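Local coordinates for protein inactive glucansucrase (Lactobacillus reuteri, PDB 5JBD) that is an inactive glucansucrase of glycoside hydrolase family 70, built on a TIM-type barrel and carrying a calcium ion, at residues A[652-657]-A[688-693]. Numbering follows the deposited sequence.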
ATOM      1  N   ILE A 652     -10.866  11.651  11.588  1.00 20.40           N
ATOM      2  CA  ILE A 652     -10.795  10.515  10.694  1.00 20.63           C
ATOM      3  C   ILE A 652     -10.661   9.215  11.514  1.00 21.27           C
ATOM      4  O   ILE A 652     -10.060   9.217  12.586  1.00 18.98           O
ATOM      5  CB  ILE A 652      -9.604  10.656   9.713  1.00 20.47           C
ATOM      6  CG1 ILE A 652      -9.839  11.861   8.788  1.00 20.43           C
ATOM      7  CG2 ILE A 652      -9.418   9.386   8.876  1.00 20.96           C
ATOM      8  CD1 ILE A 652      -8.583  12.383   8.127  1.00 20.41           C
ATOM      9  N   TYR A 653     -11.246   8.124  11.001  1.00 21.09           N
ATOM     10  CA  TYR A 653     -11.073   6.775  11.572  1.00 21.67           C
ATOM     11  C   TYR A 653     -10.606   5.803  10.491  1.00 21.84           C
ATOM     12  O   TYR A 653     -11.290   5.643   9.476  1.00 21.62           O
ATOM     13  CB  TYR A 653     -12.390   6.306  12.169  1.00 21.88           C
ATOM     14  CG  TYR A 653     -12.352   4.943  12.825  1.00 22.52           C
ATOM     15  CD1 TYR A 653     -11.570   4.715  13.955  1.00 23.43           C
ATOM     16  CD2 TYR A 653     -13.124   3.886  12.341  1.00 22.41           C
ATOM     17  CE1 TYR A 653     -11.551   3.472  14.586  1.00 23.25           C
ATOM     18  CE2 TYR A 653     -13.100   2.629  12.950  1.00 23.23           C
ATOM     19  CZ  TYR A 653     -12.327   2.426  14.080  1.00 24.07           C
ATOM     20  OH  TYR A 653     -12.312   1.192  14.690  1.00 24.32           O
ATOM     21  N   GLU A 654      -9.422   5.211  10.681  1.00 23.42           N
ATOM     22  CA  GLU A 654      -8.905   4.184   9.780  1.00 23.91           C
ATOM     23  C   GLU A 654      -9.599   2.878  10.161  1.00 23.86           C
ATOM     24  O   GLU A 654      -9.422   2.400  11.277  1.00 23.52           O
ATOM     25  CB  GLU A 654      -7.369   4.009   9.878  1.00 23.40           C
ATOM     26  CG  GLU A 654      -6.866   2.919   8.930  1.00 25.52           C
ATOM     27  CD  GLU A 654      -5.356   2.808   8.790  1.00 25.91           C
ATOM     28  OE1 GLU A 654      -4.600   3.357   9.596  1.00 26.49           O
ATOM     29  OE2 GLU A 654      -4.926   2.132   7.838  1.00 31.42           O
ATOM     30  N   ASP A 655     -10.365   2.308   9.240  1.00 23.43           N
ATOM     31  CA  ASP A 655     -11.281   1.198   9.585  1.00 24.13           C
ATOM     32  C   ASP A 655     -10.705  -0.216   9.493  1.00 24.57           C
ATOM     33  O   ASP A 655     -11.437  -1.183   9.704  1.00 23.77           O
ATOM     34  CB  ASP A 655     -12.575   1.304   8.759  1.00 23.13           C
ATOM     35  CG  ASP A 655     -12.522   0.571   7.431  1.00 24.27           C
ATOM     36  OD1 ASP A 655     -11.424   0.323   6.874  1.00 23.93           O
ATOM     37  OD2 ASP A 655     -13.629   0.245   6.935  1.00 24.11           O
ATOM     38  N   PHE A 656      -9.426  -0.355   9.158  1.00 24.04           N
ATOM     39  CA  PHE A 656      -8.871  -1.677   8.881  1.00 24.53           C
ATOM     40  C   PHE A 656      -7.451  -1.850   9.381  1.00 26.40           C
ATOM     41  O   PHE A 656      -6.765  -0.870   9.733  1.00 25.86           O
ATOM     42  CB  PHE A 656      -8.905  -1.959   7.377  1.00 24.52           C
ATOM     43  CG  PHE A 656      -7.875  -1.206   6.569  1.00 23.78           C
ATOM     44  CD1 PHE A 656      -8.070   0.125   6.234  1.00 24.32           C
ATOM     45  CD2 PHE A 656      -6.723  -1.845   6.109  1.00 24.25           C
ATOM     46  CE1 PHE A 656      -7.129   0.819   5.478  1.00 24.58           C
ATOM     47  CE2 PHE A 656      -5.777  -1.157   5.360  1.00 24.90           C
ATOM     48  CZ  PHE A 656      -5.986   0.179   5.036  1.00 25.02           C
ATOM     49  N   SER A 657      -7.028  -3.116   9.376  1.00 25.58           N
ATOM     50  CA  SER A 657      -5.640  -3.521   9.590  1.00 25.80           C
ATOM     51  C   SER A 657      -5.246  -4.469   8.459  1.00 27.71           C
ATOM     52  O   SER A 657      -6.088  -5.217   7.955  1.00 26.58           O
ATOM     53  CB  SER A 657      -5.507  -4.262  10.939  1.00 26.47           C
ATOM     54  OG  SER A 657      -4.265  -4.969  11.038  1.00 24.80           O
ATOM     55  N   ASP A 688     -15.341  11.378   9.688  1.00 21.75           N
ATOM     56  CA  ASP A 688     -14.830  10.952   8.395  1.00 22.42           C
ATOM     57  C   ASP A 688     -14.288   9.533   8.503  1.00 21.98           C
ATOM     58  O   ASP A 688     -13.343   9.277   9.258  1.00 20.70           O
ATOM     59  CB  ASP A 688     -13.749  11.927   7.936  1.00 22.51           C
ATOM     60  CG  ASP A 688     -14.337  13.268   7.517  1.00 22.65           C
ATOM     61  OD1 ASP A 688     -14.821  13.379   6.362  1.00 21.10           O
ATOM     62  OD2 ASP A 688     -14.349  14.195   8.372  1.00 21.42           O
ATOM     63  N   PHE A 689     -14.892   8.624   7.744  1.00 21.90           N
ATOM     64  CA  PHE A 689     -14.637   7.175   7.857  1.00 21.58           C
ATOM     65  C   PHE A 689     -13.773   6.734   6.685  1.00 21.93           C
ATOM     66  O   PHE A 689     -14.231   6.725   5.531  1.00 21.46           O
ATOM     67  CB  PHE A 689     -15.982   6.438   7.894  1.00 22.16           C
ATOM     68  CG  PHE A 689     -15.934   5.066   8.536  1.00 23.44           C
ATOM     69  CD1 PHE A 689     -15.729   3.936   7.768  1.00 24.25           C
ATOM     70  CD2 PHE A 689     -16.135   4.910   9.905  1.00 23.99           C
ATOM     71  CE1 PHE A 689     -15.697   2.677   8.347  1.00 24.72           C
ATOM     72  CE2 PHE A 689     -16.113   3.647  10.495  1.00 24.07           C
ATOM     73  CZ  PHE A 689     -15.892   2.533   9.713  1.00 24.54           C
ATOM     74  N   TRP A 690     -12.516   6.388   6.968  1.00 21.38           N
ATOM     75  CA  TRP A 690     -11.573   5.911   5.964  1.00 21.15           C
ATOM     76  C   TRP A 690     -11.774   4.400   5.808  1.00 23.58           C
ATOM     77  O   TRP A 690     -11.486   3.606   6.727  1.00 23.58           O
ATOM     78  CB  TRP A 690     -10.131   6.296   6.340  1.00 20.80           C
ATOM     79  CG  TRP A 690      -8.989   5.614   5.650  1.00 21.12           C
ATOM     80  CD1 TRP A 690      -9.017   4.884   4.495  1.00 23.06           C
ATOM     81  CD2 TRP A 690      -7.627   5.596   6.092  1.00 21.75           C
ATOM     82  NE1 TRP A 690      -7.764   4.413   4.191  1.00 22.85           N
ATOM     83  CE2 TRP A 690      -6.890   4.828   5.155  1.00 23.77           C
ATOM     84  CE3 TRP A 690      -6.956   6.149   7.187  1.00 21.42           C
ATOM     85  CZ2 TRP A 690      -5.512   4.589   5.291  1.00 23.18           C
ATOM     86  CZ3 TRP A 690      -5.589   5.921   7.321  1.00 22.11           C
ATOM     87  CH2 TRP A 690      -4.881   5.159   6.372  1.00 22.96           C
ATOM     88  N   MET A 691     -12.259   4.016   4.631  1.00 24.50           N
ATOM     89  CA  MET A 691     -12.485   2.610   4.288  1.00 26.13           C
ATOM     90  C   MET A 691     -11.299   2.032   3.526  1.00 25.33           C
ATOM     91  O   MET A 691     -10.696   2.694   2.677  1.00 23.04           O
ATOM     92  CB  MET A 691     -13.767   2.451   3.473  1.00 28.29           C
ATOM     93  CG  MET A 691     -14.984   2.989   4.206  1.00 30.27           C
ATOM     94  SD  MET A 691     -16.574   2.238   3.805  1.00 31.69           S
ATOM     95  CE  MET A 691     -16.299   0.629   4.540  1.00 30.87           C
ATOM     96  N   ALA A 692     -10.990   0.779   3.841  1.00 25.21           N
ATOM     97  CA  ALA A 692      -9.921   0.043   3.190  1.00 24.88           C
ATOM     98  C   ALA A 692     -10.071   0.056   1.676  1.00 24.32           C
ATOM     99  O   ALA A 692     -11.192   0.160   1.171  1.00 24.92           O
ATOM    100  CB  ALA A 692      -9.907  -1.400   3.692  1.00 26.45           C
ATOM    101  N   PRO A 693      -8.950  -0.067   0.944  1.00 23.08           N
ATOM    102  CA  PRO A 693      -9.085  -0.236  -0.498  1.00 22.96           C
ATOM    103  C   PRO A 693      -9.946  -1.478  -0.770  1.00 24.11           C
ATOM    104  O   PRO A 693      -9.631  -2.574  -0.300  1.00 24.60           O
ATOM    105  CB  PRO A 693      -7.635  -0.456  -0.966  1.00 22.74           C
ATOM    106  CG  PRO A 693      -6.939  -0.997   0.237  1.00 22.67           C
ATOM    107  CD  PRO A 693      -7.551  -0.243   1.375  1.00 22.61           C
TER
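Glu654 lies flat along Trp690 on neighbouring parallel strands of the barrel. With CG anti to the backbone N (chi1 180°), CG of Glu654 sits over the face of the indole, 3.7 Å from the centroid of the six-membered ring of Trp690, a CH-pi contact. Extended beyond CG, the chain carries the carboxylate on almost parallel to the indole, its OE2 3.4 Å from CH2 of Trp690. Phe656 turns an edge toward the five-membered ring of that indole, and CB of Ala692 packs over a face of Phe656, 3.5 Å from CD1.

Between the strands, Tyr653 N bonds to Asp688 O, Trp690 N to Tyr653 O and Asp655 N to Trp690 O. Past the strand ends, Asp655 OD1 accepts a weak bond from Ala692 N at 3.1 Å. On the face that carries Tyr653 and Phe689, where helix 670-676 of the beta-alpha-beta crossover packs, CD2 of Tyr653 comes 3.5 Å from CE2 of Phe689, the rings oblique.

Side-chain packing is looser at the start of the strands, where Ile652 CG1 approaches Asp688 CB only to 4.0 Å, though this end too is buried. His392 ND1 bonds Glu654 OE2 and Asp747 OD2 bonds Trp690 NE1, consistent with a carboxylate and an indole held in one orientation.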